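Local coordinates for Alr3699 protein (Nostoc sp., PDB 4XSO), which is a glycosyltransferase-family protein of the GT-B fold, built from two Rossmann-like domains, each formed around a parallel sheet, at residues L99-T104 and V123-D128; S152-N157 and E173-I178; I9-Q14 and D27-Y32. All blocks are in the same frame, centred on the assembly; numbering follows the deposited sequence.

Contact 1: L99-T104 and V123-D128; sequences LIYANT and VYHLHD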
ATOM      1  N   LEU A  99       7.336   3.957  16.389  1.00 34.45           N
ATOM      2  CA  LEU A  99       6.687   5.069  15.807  1.00 32.18           C
ATOM      3  C   LEU A  99       7.287   5.336  14.408  1.00 33.71           C
ATOM      4  O   LEU A  99       8.496   5.187  14.193  1.00 30.08           O
ATOM      5  CB  LEU A  99       6.938   6.286  16.718  1.00 39.32           C
ATOM      6  CG  LEU A  99       6.187   7.559  16.213  1.00 40.61           C
ATOM      7  CD1 LEU A  99       5.497   8.281  17.334  1.00 48.24           C
ATOM      8  CD2 LEU A  99       7.080   8.543  15.479  1.00 42.81           C
ATOM      9  N   ILE A 100       6.437   5.759  13.481  1.00 31.45           N
ATOM     10  CA  ILE A 100       6.835   6.063  12.136  1.00 28.15           C
ATOM     11  C   ILE A 100       6.650   7.555  11.968  1.00 32.49           C
ATOM     12  O   ILE A 100       5.550   8.085  12.260  1.00 28.62           O
ATOM     13  CB  ILE A 100       5.955   5.332  11.083  1.00 27.89           C
ATOM     14  CG1 ILE A 100       6.047   3.821  11.234  1.00 33.31           C
ATOM     15  CG2 ILE A 100       6.342   5.683   9.688  1.00 28.07           C
ATOM     16  CD1 ILE A 100       4.914   3.171  10.418  1.00 34.51           C
ATOM     17  N   TYR A 101       7.725   8.234  11.500  1.00 32.06           N
ATOM     18  CA  TYR A 101       7.715   9.701  11.411  1.00 32.92           C
ATOM     19  C   TYR A 101       8.024  10.060   9.966  1.00 33.03           C
ATOM     20  O   TYR A 101       9.170   9.967   9.512  1.00 31.85           O
ATOM     21  CB  TYR A 101       8.733  10.254  12.420  1.00 32.01           C
ATOM     22  CG  TYR A 101       8.762  11.709  12.693  1.00 30.86           C
ATOM     23  CD1 TYR A 101       9.159  12.620  11.742  1.00 32.44           C
ATOM     24  CD2 TYR A 101       8.562  12.169  13.997  1.00 36.00           C
ATOM     25  CE1 TYR A 101       9.309  13.969  12.048  1.00 33.63           C
ATOM     26  CE2 TYR A 101       8.687  13.523  14.324  1.00 33.27           C
ATOM     27  CZ  TYR A 101       9.056  14.417  13.359  1.00 32.43           C
ATOM     28  OH  TYR A 101       9.187  15.749  13.686  1.00 30.08           O
ATOM     29  N   ALA A 102       6.958  10.347   9.236  1.00 29.61           N
ATOM     30  CA  ALA A 102       7.026  10.663   7.786  1.00 31.03           C
ATOM     31  C   ALA A 102       7.258  12.146   7.588  1.00 29.76           C
ATOM     32  O   ALA A 102       6.489  12.989   8.085  1.00 28.68           O
ATOM     33  CB  ALA A 102       5.746  10.234   7.105  1.00 30.29           C
ATOM     34  N   ASN A 103       8.305  12.438   6.813  1.00 30.51           N
ATOM     35  CA  ASN A 103       8.827  13.767   6.648  1.00 31.08           C
ATOM     36  C   ASN A 103       8.561  14.418   5.268  1.00 30.61           C
ATOM     37  O   ASN A 103       8.928  15.556   5.041  1.00 31.23           O
ATOM     38  CB  ASN A 103      10.312  13.753   6.992  1.00 30.96           C
ATOM     39  CG  ASN A 103      10.818  15.130   7.425  1.00 31.21           C
ATOM     40  OD1 ASN A 103      10.324  15.682   8.366  1.00 31.13           O
ATOM     41  ND2 ASN A 103      11.842  15.653   6.746  1.00 34.68           N
ATOM     42  N   THR A 104       7.910  13.687   4.374  1.00 33.59           N
ATOM     43  CA  THR A 104       7.628  14.159   3.025  1.00 30.72           C
ATOM     44  C   THR A 104       6.393  13.437   2.575  1.00 29.99           C
ATOM     45  O   THR A 104       5.890  12.520   3.269  1.00 26.86           O
ATOM     46  CB  THR A 104       8.765  13.870   1.994  1.00 32.63           C
ATOM     47  OG1 THR A 104       8.813  12.460   1.701  1.00 33.52           O
ATOM     48  CG2 THR A 104      10.096  14.374   2.474  1.00 34.48           C
ATOM     49  N   VAL A 123       3.305   9.829  12.678  1.00 27.41           N
ATOM     50  CA  VAL A 123       3.425  11.270  12.709  1.00 26.25           C
ATOM     51  C   VAL A 123       3.831  11.686  11.327  1.00 25.38           C
ATOM     52  O   VAL A 123       4.694  11.081  10.714  1.00 26.73           O
ATOM     53  CB  VAL A 123       4.536  11.750  13.673  1.00 30.16           C
ATOM     54  CG1 VAL A 123       4.642  13.252  13.546  1.00 34.21           C
ATOM     55  CG2 VAL A 123       4.233  11.346  15.135  1.00 33.06           C
ATOM     56  N   TYR A 124       3.165  12.691  10.817  1.00 27.70           N
ATOM     57  CA  TYR A 124       3.498  13.333   9.603  1.00 24.96           C
ATOM     58  C   TYR A 124       4.026  14.754   9.937  1.00 28.29           C
ATOM     59  O   TYR A 124       3.332  15.528  10.545  1.00 28.89           O
ATOM     60  CB  TYR A 124       2.223  13.479   8.772  1.00 30.05           C
ATOM     61  CG  TYR A 124       2.318  14.190   7.427  1.00 28.19           C
ATOM     62  CD1 TYR A 124       3.456  14.194   6.696  1.00 31.78           C
ATOM     63  CD2 TYR A 124       1.173  14.805   6.870  1.00 34.60           C
ATOM     64  CE1 TYR A 124       3.509  14.805   5.456  1.00 29.62           C
ATOM     65  CE2 TYR A 124       1.203  15.425   5.638  1.00 29.09           C
ATOM     66  CZ  TYR A 124       2.382  15.405   4.936  1.00 35.21           C
ATOM     67  OH  TYR A 124       2.459  15.960   3.680  1.00 39.20           O
ATOM     68  N   HIS A 125       5.244  15.051   9.531  1.00 28.79           N
ATOM     69  CA  HIS A 125       5.800  16.406   9.616  1.00 28.88           C
ATOM     70  C   HIS A 125       5.741  17.042   8.292  1.00 32.55           C
ATOM     71  O   HIS A 125       6.379  16.563   7.363  1.00 28.54           O
ATOM     72  CB  HIS A 125       7.242  16.321  10.043  1.00 33.53           C
ATOM     73  CG  HIS A 125       7.776  17.612  10.515  1.00 32.74           C
ATOM     74  ND1 HIS A 125       8.654  17.687  11.557  1.00 34.23           N
ATOM     75  CD2 HIS A 125       7.546  18.886  10.107  1.00 38.91           C
ATOM     76  CE1 HIS A 125       8.976  18.951  11.762  1.00 41.39           C
ATOM     77  NE2 HIS A 125       8.326  19.697  10.893  1.00 36.56           N
ATOM     78  N   LEU A 126       4.875  18.046   8.205  1.00 32.20           N
ATOM     79  CA  LEU A 126       4.482  18.675   6.984  1.00 32.47           C
ATOM     80  C   LEU A 126       5.426  19.859   6.809  1.00 32.64           C
ATOM     81  O   LEU A 126       5.398  20.839   7.601  1.00 35.95           O
ATOM     82  CB  LEU A 126       3.045  19.151   7.168  1.00 33.36           C
ATOM     83  CG  LEU A 126       2.384  19.943   6.025  1.00 34.62           C
ATOM     84  CD1 LEU A 126       2.278  19.143   4.735  1.00 35.25           C
ATOM     85  CD2 LEU A 126       1.002  20.410   6.427  1.00 31.84           C
ATOM     86  N   HIS A 127       6.276  19.787   5.802  1.00 32.16           N
ATOM     87  CA  HIS A 127       7.185  20.850   5.508  1.00 35.03           C
ATOM     88  C   HIS A 127       6.753  21.647   4.260  1.00 40.10           C
ATOM     89  O   HIS A 127       7.439  22.617   3.907  1.00 38.79           O
ATOM     90  CB  HIS A 127       8.595  20.332   5.256  1.00 34.29           C
ATOM     91  CG  HIS A 127       9.218  19.637   6.422  1.00 30.86           C
ATOM     92  ND1 HIS A 127       9.842  20.318   7.430  1.00 33.10           N
ATOM     93  CD2 HIS A 127       9.343  18.324   6.726  1.00 32.40           C
ATOM     94  CE1 HIS A 127      10.314  19.475   8.325  1.00 31.81           C
ATOM     95  NE2 HIS A 127      10.049  18.253   7.910  1.00 33.79           N
ATOM     96  N   ASP A 128       5.647  21.256   3.614  1.00 37.11           N
ATOM     97  CA  ASP A 128       5.208  21.909   2.352  1.00 40.98           C
ATOM     98  C   ASP A 128       3.947  22.732   2.590  1.00 40.11           C
ATOM     99  O   ASP A 128       3.191  22.485   3.534  1.00 38.06           O
ATOM    100  CB  ASP A 128       4.844  20.890   1.273  1.00 46.29           C
ATOM    101  CG  ASP A 128       5.969  19.873   0.976  1.00 49.92           C
ATOM    102  OD1 ASP A 128       7.078  20.315   0.678  1.00 49.22           O
ATOM    103  OD2 ASP A 128       5.703  18.648   0.992  1.00 50.49           O
TER
HETATM  104  O   HOH W   1       6.702  17.216   4.637  1.00 36.88           O
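Tyr101 lays one face of its ring against Val123, whose CG1 approaches Tyr101 CD2 at 4.1 Å and sits over the rim rather than the middle. With CG anti to the backbone N (chi1 -170°), the Tyr101 ring runs beside His125 and points the same way. The two rings meet rim to rim, their planes 53° apart, and Tyr101 OH pairs with His125 ND1 at 2.9 Å; either partner could supply the proton. A tyrosine suits this place because its flat ring packs on valine while its hydroxyl satisfies a buried imidazole nitrogen. Further along, His127 NE2 donates to Asn103 OD1 at 2.6 Å. The oxygen lies in the imidazole plane, whereas the nitrogen stands above the plane of the Asn103 amide. The other end of that amide, ND2, is held by Ala21 O and Asp13 OD2, which fixes its flip. His127 CE1 lies over the rim of the His125 ring, and His127 ND1 meets a glycerol. Beneath these side chains the backbones pair as parallel strands, Ala102 N reaching Val123 O at 2.8 Å and His125 N reaching Ala102 O at 2.8 Å. Where they part, a water joins Asn103 O, His125 O and His127 N. Helix 105-118 connects the strands, so the arrangement is the beta-alpha-beta unit of a Rossmann-like domain, with polar residues gathered at the C-terminal ends of its strands.

Contact 2: S152-N157 and E173-I178; sequences SLVIAN and ELTKVI
Ala156 O is held twice: Ile178 N donates to it at 2.8 Å, and the CA-H of Val177 closes on the same oxygen, Val177 CA lying 3.2 Å from Ala156 O. Lys176 O is used likewise, taking the N-H of Ala156 at 2.8 Å with Ile155 CA beside it. Lys176 N in turn donates to Val154 O at 3.1 Å, and Val154 N to Leu174 O at 2.9 Å, the alternation expected of parallel strands. Among the side chains, Ile155 crosses Ile178, its CG2 lying 3.9 Å from Ile178 CB and nearly as close to CG1 and CD1. That methyl stands anti to the backbone N (chi1 of Ile155, to CG1, is -65°), and the beta-branched pair fills a buried place with short, stiff groups. Leu174, just before the strand, brings CD1 to Val154 CG2 at 4.2 Å. Lys176 suits the sheet margin: its CB packs near Leu153 CD1, while its NZ reaches a glycerol. Asn157 OD1 turns to Ser161 OG. Helix 159-167 covers the Val154, Ala156, Thr175 and Val177 face, helix 370-382 touches Leu153, Lys176 and Ile178 on the other, and strand 175-177 is the last of the sheet beyond 153-156.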
ATOM      1  N   SER A 152      -1.531  10.141  13.819  1.00 31.85           N
ATOM      2  CA  SER A 152      -1.877  10.580  15.115  1.00 30.92           C
ATOM      3  C   SER A 152      -1.663  12.069  15.301  1.00 31.92           C
ATOM      4  O   SER A 152      -2.195  12.642  16.223  1.00 29.42           O
ATOM      5  CB  SER A 152      -1.019   9.840  16.171  1.00 34.00           C
ATOM      6  OG  SER A 152      -1.427   8.509  16.225  1.00 32.63           O
ATOM      7  N   LEU A 153      -0.810  12.665  14.472  1.00 30.23           N
ATOM      8  CA  LEU A 153      -0.374  14.014  14.674  1.00 29.89           C
ATOM      9  C   LEU A 153       0.208  14.506  13.332  1.00 27.86           C
ATOM     10  O   LEU A 153       0.884  13.772  12.646  1.00 28.51           O
ATOM     11  CB  LEU A 153       0.706  14.006  15.757  1.00 35.65           C
ATOM     12  CG  LEU A 153       1.542  15.263  15.783  1.00 40.92           C
ATOM     13  CD1 LEU A 153       0.717  16.380  16.405  1.00 41.41           C
ATOM     14  CD2 LEU A 153       2.816  14.980  16.584  1.00 46.88           C
ATOM     15  N   VAL A 154      -0.068  15.755  12.988  1.00 28.63           N
ATOM     16  CA  VAL A 154       0.513  16.388  11.814  1.00 26.57           C
ATOM     17  C   VAL A 154       1.291  17.604  12.317  1.00 30.27           C
ATOM     18  O   VAL A 154       0.702  18.540  12.835  1.00 28.36           O
ATOM     19  CB  VAL A 154      -0.575  16.830  10.856  1.00 27.34           C
ATOM     20  CG1 VAL A 154      -0.011  17.702   9.752  1.00 29.13           C
ATOM     21  CG2 VAL A 154      -1.251  15.588  10.271  1.00 26.54           C
ATOM     22  N   ILE A 155       2.618  17.559  12.217  1.00 28.19           N
ATOM     23  CA  ILE A 155       3.460  18.663  12.664  1.00 27.68           C
ATOM     24  C   ILE A 155       3.656  19.560  11.499  1.00 28.38           C
ATOM     25  O   ILE A 155       4.087  19.121  10.436  1.00 30.43           O
ATOM     26  CB  ILE A 155       4.827  18.160  13.188  1.00 30.30           C
ATOM     27  CG1 ILE A 155       4.608  17.311  14.438  1.00 33.76           C
ATOM     28  CG2 ILE A 155       5.707  19.333  13.560  1.00 28.30           C
ATOM     29  CD1 ILE A 155       5.891  16.677  14.953  1.00 35.42           C
ATOM     30  N   ALA A 156       3.264  20.814  11.636  1.00 30.24           N
ATOM     31  CA  ALA A 156       3.423  21.778  10.531  1.00 29.34           C
ATOM     32  C   ALA A 156       4.535  22.788  10.848  1.00 27.39           C
ATOM     33  O   ALA A 156       4.665  23.199  11.984  1.00 31.58           O
ATOM     34  CB  ALA A 156       2.111  22.485  10.254  1.00 31.88           C
ATOM     35  N   ASN A 157       5.372  23.108   9.864  1.00 26.68           N
ATOM     36  CA  ASN A 157       6.544  23.957  10.068  1.00 29.48           C
ATOM     37  C   ASN A 157       6.197  25.424  10.122  1.00 29.81           C
ATOM     38  O   ASN A 157       7.010  26.294  10.495  1.00 29.14           O
ATOM     39  CB  ASN A 157       7.625  23.617   9.057  1.00 29.15           C
ATOM     40  CG  ASN A 157       7.209  23.939   7.597  1.00 31.64           C
ATOM     41  OD1 ASN A 157       6.043  24.284   7.313  1.00 28.83           O
ATOM     42  ND2 ASN A 157       8.189  23.851   6.686  1.00 32.66           N
ATOM     43  N   GLU A 173      -7.683  19.698  13.858  1.00 27.65           N
ATOM     44  CA  GLU A 173      -7.415  19.284  15.219  1.00 31.14           C
ATOM     45  C   GLU A 173      -6.205  18.316  15.346  1.00 29.83           C
ATOM     46  O   GLU A 173      -5.766  17.990  16.437  1.00 27.31           O
ATOM     47  CB  GLU A 173      -8.660  18.690  15.898  1.00 34.60           C
ATOM     48  CG  GLU A 173      -9.178  17.311  15.434  1.00 37.40           C
ATOM     49  CD  GLU A 173      -9.936  17.296  14.089  1.00 41.62           C
ATOM     50  OE1 GLU A 173     -10.044  18.350  13.361  1.00 37.91           O
ATOM     51  OE2 GLU A 173     -10.460  16.189  13.761  1.00 42.51           O
ATOM     52  N   LEU A 174      -5.714  17.817  14.225  1.00 31.06           N
ATOM     53  CA  LEU A 174      -4.607  16.951  14.212  1.00 31.71           C
ATOM     54  C   LEU A 174      -3.288  17.756  14.193  1.00 30.19           C
ATOM     55  O   LEU A 174      -2.228  17.168  14.325  1.00 33.91           O
ATOM     56  CB  LEU A 174      -4.624  16.054  12.969  1.00 33.74           C
ATOM     57  CG  LEU A 174      -5.393  14.745  12.903  1.00 36.86           C
ATOM     58  CD1 LEU A 174      -4.916  13.984  11.650  1.00 35.66           C
ATOM     59  CD2 LEU A 174      -5.271  13.862  14.165  1.00 36.39           C
ATOM     60  N   THR A 175      -3.340  19.085  14.006  1.00 32.75           N
ATOM     61  CA  THR A 175      -2.157  19.815  13.577  1.00 29.81           C
ATOM     62  C   THR A 175      -1.566  20.523  14.770  1.00 29.87           C
ATOM     63  O   THR A 175      -2.284  20.826  15.673  1.00 30.52           O
ATOM     64  CB  THR A 175      -2.434  20.908  12.499  1.00 31.06           C
ATOM     65  OG1 THR A 175      -3.301  21.921  13.025  1.00 28.47           O
ATOM     66  CG2 THR A 175      -3.037  20.292  11.254  1.00 34.10           C
ATOM     67  N   LYS A 176      -0.262  20.728  14.745  1.00 29.50           N
ATOM     68  CA  LYS A 176       0.441  21.499  15.704  1.00 30.46           C
ATOM     69  C   LYS A 176       1.567  22.164  14.939  1.00 28.35           C
ATOM     70  O   LYS A 176       2.303  21.478  14.227  1.00 31.94           O
ATOM     71  CB  LYS A 176       1.077  20.611  16.751  1.00 30.19           C
ATOM     72  CG  LYS A 176       1.813  21.472  17.799  1.00 36.37           C
ATOM     73  CD  LYS A 176       2.327  20.703  18.996  1.00 40.66           C
ATOM     74  CE  LYS A 176       3.455  21.505  19.666  1.00 47.77           C
ATOM     75  NZ  LYS A 176       3.087  22.887  20.087  1.00 47.37           N
ATOM     76  N   VAL A 177       1.812  23.443  15.167  1.00 24.59           N
ATOM     77  CA  VAL A 177       2.872  24.129  14.493  1.00 24.82           C
ATOM     78  C   VAL A 177       4.158  23.982  15.319  1.00 25.23           C
ATOM     79  O   VAL A 177       4.106  24.239  16.475  1.00 26.06           O
ATOM     80  CB  VAL A 177       2.583  25.638  14.242  1.00 27.14           C
ATOM     81  CG1 VAL A 177       3.797  26.366  13.793  1.00 28.52           C
ATOM     82  CG2 VAL A 177       1.440  25.820  13.215  1.00 29.58           C
ATOM     83  N   ILE A 178       5.250  23.518  14.734  1.00 25.32           N
ATOM     84  CA  ILE A 178       6.569  23.509  15.420  1.00 25.52           C
ATOM     85  C   ILE A 178       7.539  23.998  14.367  1.00 26.32           C
ATOM     86  O   ILE A 178       7.674  23.417  13.311  1.00 27.76           O
ATOM     87  CB  ILE A 178       7.007  22.140  15.927  1.00 31.31           C
ATOM     88  CG1 ILE A 178       6.032  21.590  16.940  1.00 32.40           C
ATOM     89  CG2 ILE A 178       8.396  22.218  16.593  1.00 30.01           C
ATOM     90  CD1 ILE A 178       6.441  20.237  17.448  1.00 34.47           C
TER

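Contact 3: I9-Q14 and D27-Y32; sequences ILFLDQ and DIAKPY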
ATOM      1  N   ILE A   9      12.332   5.354  16.752  1.00 33.03           N
ATOM      2  CA  ILE A   9      11.661   6.024  15.649  1.00 31.52           C
ATOM      3  C   ILE A   9      12.161   5.586  14.314  1.00 29.87           C
ATOM      4  O   ILE A   9      13.391   5.563  14.105  1.00 30.96           O
ATOM      5  CB  ILE A   9      11.794   7.558  15.738  1.00 30.13           C
ATOM      6  CG1 ILE A   9      11.342   8.063  17.088  1.00 33.36           C
ATOM      7  CG2 ILE A   9      11.057   8.246  14.558  1.00 30.16           C
ATOM      8  CD1 ILE A   9      11.304   9.604  17.185  1.00 34.84           C
ATOM      9  N   LEU A  10      11.219   5.273  13.409  1.00 24.59           N
ATOM     10  CA  LEU A  10      11.528   5.088  12.075  1.00 26.77           C
ATOM     11  C   LEU A  10      11.084   6.360  11.304  1.00 28.52           C
ATOM     12  O   LEU A  10       9.889   6.610  11.120  1.00 30.09           O
ATOM     13  CB  LEU A  10      10.910   3.736  11.521  1.00 29.61           C
ATOM     14  CG  LEU A  10      11.001   3.655   9.973  1.00 28.22           C
ATOM     15  CD1 LEU A  10      12.429   3.494   9.520  1.00 29.49           C
ATOM     16  CD2 LEU A  10      10.169   2.536   9.345  1.00 28.75           C
ATOM     17  N   PHE A  11      12.055   7.129  10.867  1.00 25.96           N
ATOM     18  CA  PHE A  11      11.866   8.370  10.115  1.00 28.35           C
ATOM     19  C   PHE A  11      11.880   7.913   8.697  1.00 34.41           C
ATOM     20  O   PHE A  11      12.689   7.029   8.350  1.00 30.42           O
ATOM     21  CB  PHE A  11      12.997   9.395  10.320  1.00 27.98           C
ATOM     22  CG  PHE A  11      13.083   9.986  11.707  1.00 26.35           C
ATOM     23  CD1 PHE A  11      12.281  11.073  12.075  1.00 28.53           C
ATOM     24  CD2 PHE A  11      13.982   9.474  12.646  1.00 26.82           C
ATOM     25  CE1 PHE A  11      12.355  11.620  13.331  1.00 28.14           C
ATOM     26  CE2 PHE A  11      14.140  10.128  13.867  1.00 26.66           C
ATOM     27  CZ  PHE A  11      13.305  11.147  14.239  1.00 28.69           C
ATOM     28  N   LEU A  12      11.000   8.506   7.896  1.00 31.35           N
ATOM     29  CA  LEU A  12      10.931   8.227   6.493  1.00 32.86           C
ATOM     30  C   LEU A  12      10.960   9.478   5.665  1.00 33.02           C
ATOM     31  O   LEU A  12      10.302  10.493   5.958  1.00 33.28           O
ATOM     32  CB  LEU A  12       9.612   7.481   6.165  1.00 31.96           C
ATOM     33  CG  LEU A  12       9.426   6.087   6.679  1.00 33.78           C
ATOM     34  CD1 LEU A  12       8.000   5.601   6.322  1.00 37.47           C
ATOM     35  CD2 LEU A  12      10.491   5.195   6.041  1.00 35.64           C
ATOM     36  N   ASP A  13      11.711   9.435   4.577  1.00 31.62           N
ATOM     37  CA  ASP A  13      11.844  10.630   3.767  1.00 31.61           C
ATOM     38  C   ASP A  13      12.107  10.243   2.303  1.00 37.20           C
ATOM     39  O   ASP A  13      12.962   9.431   2.017  1.00 32.71           O
ATOM     40  CB  ASP A  13      12.922  11.542   4.348  1.00 33.68           C
ATOM     41  CG  ASP A  13      12.983  12.916   3.669  1.00 35.78           C
ATOM     42  OD1 ASP A  13      13.182  12.976   2.419  1.00 44.10           O
ATOM     43  OD2 ASP A  13      12.921  13.962   4.385  1.00 39.84           O
ATOM     44  N   GLN A  14      11.364  10.837   1.365  1.00 36.51           N
ATOM     45  CA  GLN A  14      11.374  10.297  -0.002  1.00 38.01           C
ATOM     46  C   GLN A  14      12.655  10.636  -0.761  1.00 34.24           C
ATOM     47  O   GLN A  14      13.006   9.954  -1.720  1.00 43.19           O
ATOM     48  CB  GLN A  14      10.173  10.801  -0.825  1.00 34.92           C
ATOM     49  CG  GLN A  14      10.356  12.227  -1.318  1.00 36.81           C
ATOM     50  CD  GLN A  14       8.994  12.894  -1.642  1.00 45.14           C
ATOM     51  OE1 GLN A  14       8.015  12.745  -0.930  1.00 35.99           O
ATOM     52  NE2 GLN A  14       8.955  13.627  -2.726  1.00 47.09           N
ATOM     53  N   ASP A  27      18.422  17.636  12.225  1.00 32.13           N
ATOM     54  CA  ASP A  27      18.220  18.277  13.519  1.00 33.83           C
ATOM     55  C   ASP A  27      17.143  17.598  14.350  1.00 34.51           C
ATOM     56  O   ASP A  27      17.300  17.380  15.592  1.00 34.12           O
ATOM     57  CB  ASP A  27      17.870  19.785  13.312  1.00 38.67           C
ATOM     58  CG  ASP A  27      19.076  20.611  12.764  1.00 49.72           C
ATOM     59  OD1 ASP A  27      20.244  20.302  13.127  1.00 60.36           O
ATOM     60  OD2 ASP A  27      18.870  21.513  11.922  1.00 53.58           O
ATOM     61  N   ILE A  28      16.071  17.176  13.691  1.00 32.50           N
ATOM     62  CA  ILE A  28      14.988  16.460  14.433  1.00 30.30           C
ATOM     63  C   ILE A  28      15.474  15.081  14.935  1.00 31.92           C
ATOM     64  O   ILE A  28      15.233  14.726  16.055  1.00 30.23           O
ATOM     65  CB  ILE A  28      13.758  16.310  13.534  1.00 33.39           C
ATOM     66  CG1 ILE A  28      13.105  17.653  13.212  1.00 34.84           C
ATOM     67  CG2 ILE A  28      12.731  15.429  14.175  1.00 29.55           C
ATOM     68  CD1 ILE A  28      12.297  17.602  11.925  1.00 41.87           C
ATOM     69  N   ALA A  29      16.235  14.376  14.098  1.00 32.26           N
ATOM     70  CA  ALA A  29      16.703  13.036  14.342  1.00 33.01           C
ATOM     71  C   ALA A  29      17.919  12.866  15.289  1.00 38.18           C
ATOM     72  O   ALA A  29      18.039  11.836  15.998  1.00 34.54           O
ATOM     73  CB  ALA A  29      16.991  12.394  13.012  1.00 36.47           C
ATOM     74  N   LYS A  30      18.782  13.868  15.374  1.00 36.81           N
ATOM     75  CA  LYS A  30      20.006  13.722  16.143  1.00 42.58           C
ATOM     76  C   LYS A  30      19.820  13.292  17.569  1.00 36.58           C
ATOM     77  O   LYS A  30      20.565  12.443  18.008  1.00 40.85           O
ATOM     78  CB  LYS A  30      20.902  14.998  16.106  1.00 49.66           C
ATOM     79  CG  LYS A  30      22.004  14.928  15.042  1.00 58.79           C
ATOM     80  CD  LYS A  30      23.026  16.074  15.124  1.00 65.09           C
ATOM     81  CE  LYS A  30      22.505  17.382  14.540  1.00 59.87           C
ATOM     82  NZ  LYS A  30      23.565  18.418  14.360  1.00 68.06           N
ATOM     83  N   PRO A  31      18.827  13.870  18.294  1.00 35.98           N
ATOM     84  CA  PRO A  31      18.577  13.480  19.663  1.00 36.84           C
ATOM     85  C   PRO A  31      18.171  12.018  19.778  1.00 35.04           C
ATOM     86  O   PRO A  31      18.195  11.462  20.900  1.00 30.67           O
ATOM     87  CB  PRO A  31      17.424  14.394  20.114  1.00 36.04           C
ATOM     88  CG  PRO A  31      17.477  15.544  19.193  1.00 34.28           C
ATOM     89  CD  PRO A  31      18.012  15.029  17.896  1.00 36.39           C
ATOM     90  N   TYR A  32      17.797  11.413  18.651  1.00 30.87           N
ATOM     91  CA  TYR A  32      17.213  10.037  18.697  1.00 32.29           C
ATOM     92  C   TYR A  32      18.130   9.060  17.979  1.00 31.66           C
ATOM     93  O   TYR A  32      17.771   7.896  17.762  1.00 28.92           O
ATOM     94  CB  TYR A  32      15.812  10.002  18.019  1.00 30.94           C
ATOM     95  CG  TYR A  32      14.885  10.917  18.706  1.00 31.06           C
ATOM     96  CD1 TYR A  32      14.286  10.525  19.917  1.00 35.23           C
ATOM     97  CD2 TYR A  32      14.556  12.155  18.156  1.00 29.26           C
ATOM     98  CE1 TYR A  32      13.438  11.369  20.625  1.00 33.96           C
ATOM     99  CE2 TYR A  32      13.691  13.011  18.830  1.00 28.72           C
ATOM    100  CZ  TYR A  32      13.135  12.619  20.059  1.00 35.58           C
ATOM    101  OH  TYR A  32      12.351  13.496  20.767  1.00 35.33           O
TER
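Helix 20-29 runs over strand 9-13, the backbones of the two segments coming nearest where Phe11 CA lies 7.9 Å from Ala29 CA and Ile9 CA 7.5 Å from Tyr32 CA. A backbone bond from Tyr32 N to Ala29 O spans the 3-10 segment 30-31, and the Tyr32 ring beyond it lies against the strand. Between the two backbones the Phe11 ring is sandwiched. Ala29 CB sits over one face, 3.7 Å from Phe11 CE2, in a CH-pi contact, and Ile9 CG2 lies over the centre of the other. Alanine suits its position because its single methyl lets the ring come close to the helix. This is the opening strand and helix of the N-terminal Rossmann-like domain, in the beta-alpha-beta unit that continues into strand 36-40. Ile28 CG2 touches Phe11 CE1 at 3.9 Å, while Tyr32 CD2 meets the edge of the Phe11 ring, 4.2 Å from its CZ. Ile9 also serves Tyr32: its CD1 stands over the middle of that ring, 4.1 Å from Tyr32 CG and 10° off the ring normal, and Pro31 CB lies over the opposite face, toward its rim. Helix 370-382 packs on the same group, Ile377 touching Ile28 and Ala378 touching Tyr32.

All three contacts reach one parallel sheet, contacts 1 and 2 pairing its strands and contact 3 laying a helix on it. Contact 1 occupies the middle, its centre about 9 Å from the centre of each of the others, whereas contacts 2 and 3 are separated by about 16 Å between centres and do not touch. Contact 1 meets contact 3 through Tyr101 N and Leu10 O, 2.7 Å apart, through the Tyr101 and Phe11 rings set edge-to-face, and through Thr104 OG1 and Gln14 OE1. It meets contact 2 where Leu126 N lies 2.6 Å from Ile155 O. Glycerol, probably from the crystallisation liquor, is bound near His127 and Asn157 and may mark a pocket where these strands end.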